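Local coordinates for cytochrome c-552/4 domain-containing protein (Ignicoccus hospitalis KIN4/I, PDB 4QO5), which binds eight haem c groups as a membrane-associated octahaem cytochrome c and probably carries electrons along them, at the interface of chains A and B. Sequence-based numbering; all coordinates share one arbitrary frame. Chains: chain A/B, Hypothetical multiheme protein.

Contacts 1, 2 and 3 are separate patches of one interface between two copies of the protein. Their C-alpha centres are about 21 Å apart for contacts 1 and 2, 29 Å for contacts 2 and 3, and 43 Å for contacts 1 and 3. They share no residue and no helix. In each, chain A uses a different surface from chain B, which suits a head-to-tail packing in the deposited three-copy assembly. Contacts 1 and 2 involve haem-binding motifs, and contact 3 joins the last helix of chain A to the end of helix 137-147 of chain B. The trimer may be biological, but the structure alone does not show this.

Contact 1: the interface of chains A and B. Residues chain A 294, 296-297; chain B 7, 28-29, 32.
The flat amide of A:Asn294 meets B:Ser29 with its nitrogen end. ND2 of A:Asn294 gives a hydrogen bond of 2.9 Å to the backbone O of B:Ser29. The donor lies in the plane of that carbonyl, while the acceptor is 15° out of the asparagine amide plane. CG of A:Asn294 is anti to the backbone N (chi1 -173°), which turns the amide toward chain B. Within chain A, OD1 of A:Asn294 accepts hydrogen bonds from the backbone N of A:Val296, tilted from the carbonyl plane, and of A:Thr297, which comes from above it. These two bonds should keep the amide from flipping and tie the loop together. CG of B:Pro32 is 4.0 Å from ND2 of A:Asn294, and the two side chains cross at about a right angle. The second flat group, the amide of B:Gln7, works through water. Its OE1 and the carbonyl O of A:Val296 both contact water 1. Its NE2 lies beside the CG1 branch of A:Val296. CG2 of A:Val296 packs 3.9 Å from CG1 of B:Ile28. CG2 of A:Thr297 touches CB of B:Ser29 at 3.8 Å. B:Ile28 and B:Ser29 directly follow B:His27, an axial haem ligand in a CXXCH motif. The site thus probably holds a chain A loop against a haem-bearing helix of its neighbour.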
loop_
_atom_site.group_PDB
_atom_site.type_symbol
_atom_site.label_atom_id
_atom_site.label_comp_id
_atom_site.label_asym_id
_atom_site.label_seq_id
_atom_site.Cartn_x
_atom_site.Cartn_y
_atom_site.Cartn_z
ATOM N N ASN A 294 13.022 -30.439 -8.338
ATOM C CA ASN A 294 12.136 -30.789 -9.446
ATOM C C ASN A 294 11.216 -31.950 -9.048
ATOM O O ASN A 294 11.692 -32.996 -8.611
ATOM C CB ASN A 294 12.956 -31.144 -10.684
ATOM C CG ASN A 294 12.094 -31.360 -11.909
ATOM O OD1 ASN A 294 11.319 -32.314 -11.979
ATOM N ND2 ASN A 294 12.238 -30.481 -12.890
ATOM N N VAL A 296 9.440 -34.055 -10.645
ATOM C CA VAL A 296 9.457 -35.242 -11.481
ATOM C C VAL A 296 10.826 -35.926 -11.514
ATOM O O VAL A 296 10.918 -37.158 -11.446
ATOM C CB VAL A 296 8.997 -34.884 -12.911
ATOM C CG1 VAL A 296 9.187 -36.059 -13.862
ATOM C CG2 VAL A 296 7.546 -34.417 -12.868
ATOM N N THR A 297 11.888 -35.135 -11.612
ATOM C CA THR A 297 13.233 -35.702 -11.740
ATOM C C THR A 297 13.971 -35.829 -10.412
ATOM O O THR A 297 14.912 -36.614 -10.297
ATOM C CB THR A 297 14.111 -34.884 -12.700
ATOM O OG1 THR A 297 14.436 -33.631 -12.089
ATOM C CG2 THR A 297 13.385 -34.638 -14.024
ATOM N N GLN B 7 2.493 -36.266 -12.541
ATOM C CA GLN B 7 2.421 -37.416 -13.434
ATOM C C GLN B 7 1.050 -38.078 -13.350
ATOM O O GLN B 7 0.459 -38.442 -14.374
ATOM C CB GLN B 7 3.539 -38.414 -13.118
ATOM C CG GLN B 7 4.884 -37.978 -13.665
ATOM C CD GLN B 7 6.044 -38.743 -13.065
ATOM O OE1 GLN B 7 6.167 -38.849 -11.846
ATOM N NE2 GLN B 7 6.902 -39.288 -13.924
ATOM N N ILE B 28 6.587 -31.696 -18.569
ATOM C CA ILE B 28 6.310 -31.999 -17.168
ATOM C C ILE B 28 7.621 -32.012 -16.366
ATOM O O ILE B 28 7.648 -31.666 -15.181
ATOM C CB ILE B 28 5.532 -33.328 -17.027
ATOM C CG1 ILE B 28 4.914 -33.456 -15.634
ATOM C CG2 ILE B 28 6.414 -34.532 -17.356
ATOM C CD1 ILE B 28 3.988 -34.661 -15.514
ATOM N N SER B 29 8.721 -32.368 -17.019
ATOM C CA SER B 29 10.010 -32.361 -16.327
ATOM C C SER B 29 10.821 -31.081 -16.573
ATOM O O SER B 29 11.571 -30.654 -15.702
ATOM C CB SER B 29 10.830 -33.612 -16.667
ATOM O OG SER B 29 11.290 -33.585 -18.001
ATOM N N PRO B 32 7.968 -27.751 -15.073
ATOM C CA PRO B 32 6.887 -28.306 -14.255
ATOM C C PRO B 32 5.875 -27.243 -13.831
ATOM O O PRO B 32 4.702 -27.574 -13.667
ATOM C CB PRO B 32 7.619 -28.886 -13.033
ATOM C CG PRO B 32 8.988 -28.223 -13.034
ATOM C CD PRO B 32 9.298 -27.993 -14.488
HETATM O O HOH W 1 9.260 -39.156 -11.110
#

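Contact 2: the interface of chains A and B. Residues chain A 254, 258, 262; chain B 216, 220, 223, 228.
This is a small, mostly apolar patch between two copies of the protein, with a polar tie at one end. It may hold neighbouring copies together in the deposited trimer. A:His262 and B:Ile228 make its ring contact. CD1 of B:Ile228 sits over one face of the imidazole, 3.6 Å from the centroid and offset toward the rim. The two side chains cross at about a right angle. CB of B:Ser223 meets the same ring at its edge, in plane, 3.8 Å from CE1 of A:His262. Face and edge together should restrain the ring from turning. A:Ile258 and B:Pro220 slide past each other in opposite directions, with CG1 of the isoleucine 3.8 Å from CG of the proline. At the polar end, NZ of A:Lys254 gives a hydrogen bond of 2.9 Å to the backbone O of B:Thr216. The lysine chain is bent at chi3 (83°), and NZ comes in 67° above the carbonyl plane. The bond therefore misses the oxygen's lone pairs. All the chain A residues lie on helix 254-262, whose A:His255 is an axial ligand of heme c #6. In chain B, B:Thr216 lies within a CXXCH motif and B:Pro220 directly follows its B:His219. B:Ile228 is on the short helix 226-229.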
loop_
_atom_site.group_PDB
_atom_site.type_symbol
_atom_site.label_atom_id
_atom_site.label_comp_id
_atom_site.label_asym_id
_atom_site.label_seq_id
_atom_site.Cartn_x
_atom_site.Cartn_y
_atom_site.Cartn_z
ATOM N N LYS A 254 2.919 -9.755 -11.660
ATOM C CA LYS A 254 2.003 -10.860 -11.909
ATOM C C LYS A 254 2.262 -12.046 -10.985
ATOM O O LYS A 254 1.319 -12.738 -10.595
ATOM C CB LYS A 254 2.034 -11.279 -13.392
ATOM C CG LYS A 254 1.679 -10.122 -14.323
ATOM C CD LYS A 254 1.617 -10.539 -15.803
ATOM C CE LYS A 254 0.282 -11.166 -16.163
ATOM N NZ LYS A 254 0.161 -11.378 -17.651
ATOM N N ILE A 258 -0.992 -13.458 -8.816
ATOM C CA ILE A 258 -1.372 -14.866 -8.869
ATOM C C ILE A 258 -1.234 -15.541 -7.492
ATOM O O ILE A 258 -2.093 -16.332 -7.086
ATOM C CB ILE A 258 -0.512 -15.615 -9.913
ATOM C CG1 ILE A 258 -0.838 -15.104 -11.315
ATOM C CG2 ILE A 258 -0.778 -17.106 -9.862
ATOM C CD1 ILE A 258 0.201 -15.553 -12.360
ATOM N N HIS A 262 -4.084 -17.713 -5.631
ATOM C CA HIS A 262 -3.921 -19.168 -5.744
ATOM C C HIS A 262 -3.205 -19.860 -4.573
ATOM O O HIS A 262 -3.243 -21.084 -4.477
ATOM C CB HIS A 262 -3.197 -19.537 -7.056
ATOM C CG HIS A 262 -4.088 -19.522 -8.254
ATOM N ND1 HIS A 262 -3.648 -19.847 -9.519
ATOM C CD2 HIS A 262 -5.409 -19.218 -8.381
ATOM C CE1 HIS A 262 -4.652 -19.752 -10.373
ATOM N NE2 HIS A 262 -5.730 -19.366 -9.707
ATOM N N THR B 216 -3.351 -12.272 -21.695
ATOM C CA THR B 216 -2.968 -12.812 -20.398
ATOM C C THR B 216 -2.902 -11.726 -19.342
ATOM O O THR B 216 -2.603 -11.993 -18.177
ATOM C CB THR B 216 -1.613 -13.517 -20.483
ATOM O OG1 THR B 216 -0.699 -12.635 -21.144
ATOM C CG2 THR B 216 -1.764 -14.801 -21.312
ATOM N N PRO B 220 -4.008 -14.425 -16.252
ATOM C CA PRO B 220 -2.695 -14.879 -16.744
ATOM C C PRO B 220 -2.692 -16.309 -17.229
ATOM O O PRO B 220 -3.524 -17.121 -16.807
ATOM C CB PRO B 220 -1.772 -14.779 -15.507
ATOM C CG PRO B 220 -2.518 -13.976 -14.504
ATOM C CD PRO B 220 -3.993 -14.043 -14.828
ATOM N N SER B 223 -3.124 -20.725 -16.223
ATOM C CA SER B 223 -4.354 -21.104 -15.546
ATOM C C SER B 223 -5.575 -20.457 -16.197
ATOM O O SER B 223 -6.650 -21.033 -16.151
ATOM C CB SER B 223 -4.304 -20.792 -14.042
ATOM O OG SER B 223 -4.100 -19.400 -13.830
ATOM N N ILE B 228 -9.160 -15.289 -11.022
ATOM C CA ILE B 228 -8.134 -14.256 -10.985
ATOM C C ILE B 228 -8.572 -12.972 -11.699
ATOM O O ILE B 228 -8.348 -11.865 -11.196
ATOM C CB ILE B 228 -6.778 -14.764 -11.540
ATOM C CG1 ILE B 228 -6.191 -15.816 -10.590
ATOM C CG2 ILE B 228 -5.809 -13.598 -11.704
ATOM C CD1 ILE B 228 -4.817 -16.367 -11.010
#

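Contact 3: the interface of chains A and B. Residues chain A 498-499, 502; chain B 145-148, 166.
The hydroxyl OG1 of A:Thr502 faces three backbone carbonyls, including one from B:Ser146 across the interface. OG1 of A:Thr502 is 3.0 Å from O of A:Trp498 and 3.1 Å from O of A:Tyr499. The bond from OG1 of A:Thr502 to O of B:Ser146 is 3.3 Å, with the donor 56° above the carbonyl plane, so it is probably weak. With one hydrogen to give, the hydroxyl probably favours one carbonyl at a time. OG1 lies between the backbone N and the carbonyl carbon (chi1 53°), which points it back along its own helix to the A:Trp498 and A:Tyr499 carbonyls. The O atoms of A:Trp498 and B:Ser146 can only accept and lie 3.1 Å apart, a close and unfavourable pair that the hydroxyl may partly offset. An alanine in place of A:Thr502 would probably leave the B:Ser146 carbonyl without this donor. A:Trp498 touches chain B through its CB, 3.4 Å from O of B:Ser146. OG of B:Ser146 lies at the edge of the A:Tyr499 ring, in plane, 3.7 Å from CD1 of A:Tyr499. CG2 of B:Thr147 packs loosely against CB of A:Trp498. The chain A residues occupy the first turns of the last helix, 498-520. Their chain B partners lie mainly at the C-terminal end of helix 137-147.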
loop_
_atom_site.group_PDB
_atom_site.type_symbol
_atom_site.label_atom_id
_atom_site.label_comp_id
_atom_site.label_asym_id
_atom_site.label_seq_id
_atom_site.Cartn_x
_atom_site.Cartn_y
_atom_site.Cartn_z
ATOM N N TRP A 498 11.117 6.273 -12.818
ATOM C CA TRP A 498 11.714 7.188 -13.790
ATOM C C TRP A 498 11.164 8.601 -13.723
ATOM O O TRP A 498 11.916 9.571 -13.839
ATOM C CB TRP A 498 11.617 6.646 -15.233
ATOM C CG TRP A 498 12.755 5.725 -15.542
ATOM C CD1 TRP A 498 12.692 4.375 -15.751
ATOM C CD2 TRP A 498 14.137 6.079 -15.621
ATOM N NE1 TRP A 498 13.952 3.874 -15.980
ATOM C CE2 TRP A 498 14.856 4.901 -15.892
ATOM C CE3 TRP A 498 14.839 7.283 -15.482
ATOM C CZ2 TRP A 498 16.249 4.884 -16.025
ATOM C CZ3 TRP A 498 16.226 7.263 -15.623
ATOM C CH2 TRP A 498 16.910 6.075 -15.892
ATOM N N TYR A 499 9.852 8.726 -13.550
ATOM C CA TYR A 499 9.248 10.042 -13.496
ATOM C C TYR A 499 9.812 10.817 -12.306
ATOM O O TYR A 499 10.163 11.994 -12.425
ATOM C CB TYR A 499 7.710 9.964 -13.429
ATOM C CG TYR A 499 7.120 11.318 -13.127
ATOM C CD1 TYR A 499 6.851 12.229 -14.146
ATOM C CD2 TYR A 499 6.877 11.702 -11.815
ATOM C CE1 TYR A 499 6.349 13.484 -13.853
ATOM C CE2 TYR A 499 6.389 12.940 -11.518
ATOM C CZ TYR A 499 6.119 13.827 -12.530
ATOM O OH TYR A 499 5.623 15.062 -12.191
ATOM N N THR A 502 13.623 11.793 -12.926
ATOM C CA THR A 502 13.793 12.933 -13.813
ATOM C C THR A 502 13.228 14.222 -13.195
ATOM O O THR A 502 13.753 15.316 -13.426
ATOM C CB THR A 502 13.188 12.665 -15.219
ATOM O OG1 THR A 502 11.828 12.248 -15.080
ATOM C CG2 THR A 502 13.995 11.566 -15.942
ATOM N N ALA B 145 9.961 13.037 -21.730
ATOM C CA ALA B 145 10.392 13.912 -20.638
ATOM C C ALA B 145 10.534 13.134 -19.338
ATOM O O ALA B 145 11.283 13.534 -18.435
ATOM C CB ALA B 145 9.400 15.069 -20.462
ATOM N N SER B 146 9.820 12.016 -19.241
ATOM C CA SER B 146 9.754 11.276 -17.988
ATOM C C SER B 146 10.775 10.154 -17.893
ATOM O O SER B 146 10.984 9.611 -16.821
ATOM C CB SER B 146 8.353 10.691 -17.786
ATOM O OG SER B 146 7.366 11.703 -17.780
ATOM N N THR B 147 11.397 9.792 -19.015
ATOM C CA THR B 147 12.206 8.579 -19.065
ATOM C C THR B 147 13.536 8.752 -19.779
ATOM O O THR B 147 14.245 7.776 -20.018
ATOM C CB THR B 147 11.454 7.456 -19.790
ATOM O OG1 THR B 147 11.150 7.891 -21.123
ATOM C CG2 THR B 147 10.159 7.111 -19.059
ATOM N N MET B 148 13.874 9.985 -20.134
ATOM C CA MET B 148 15.122 10.250 -20.839
ATOM C C MET B 148 15.795 11.455 -20.220
ATOM O O MET B 148 15.131 12.335 -19.677
ATOM C CB MET B 148 14.861 10.494 -22.337
ATOM C CG MET B 148 14.199 9.312 -23.039
ATOM S SD MET B 148 13.643 9.661 -24.728
ATOM C CE MET B 148 15.185 9.582 -25.623
ATOM N N SER B 166 9.089 0.839 -17.896
ATOM C CA SER B 166 8.118 1.765 -17.288
ATOM C C SER B 166 6.781 1.827 -18.035
ATOM O O SER B 166 5.978 0.899 -17.920
ATOM C CB SER B 166 8.720 3.165 -17.071
ATOM O OG SER B 166 9.226 3.739 -18.252
#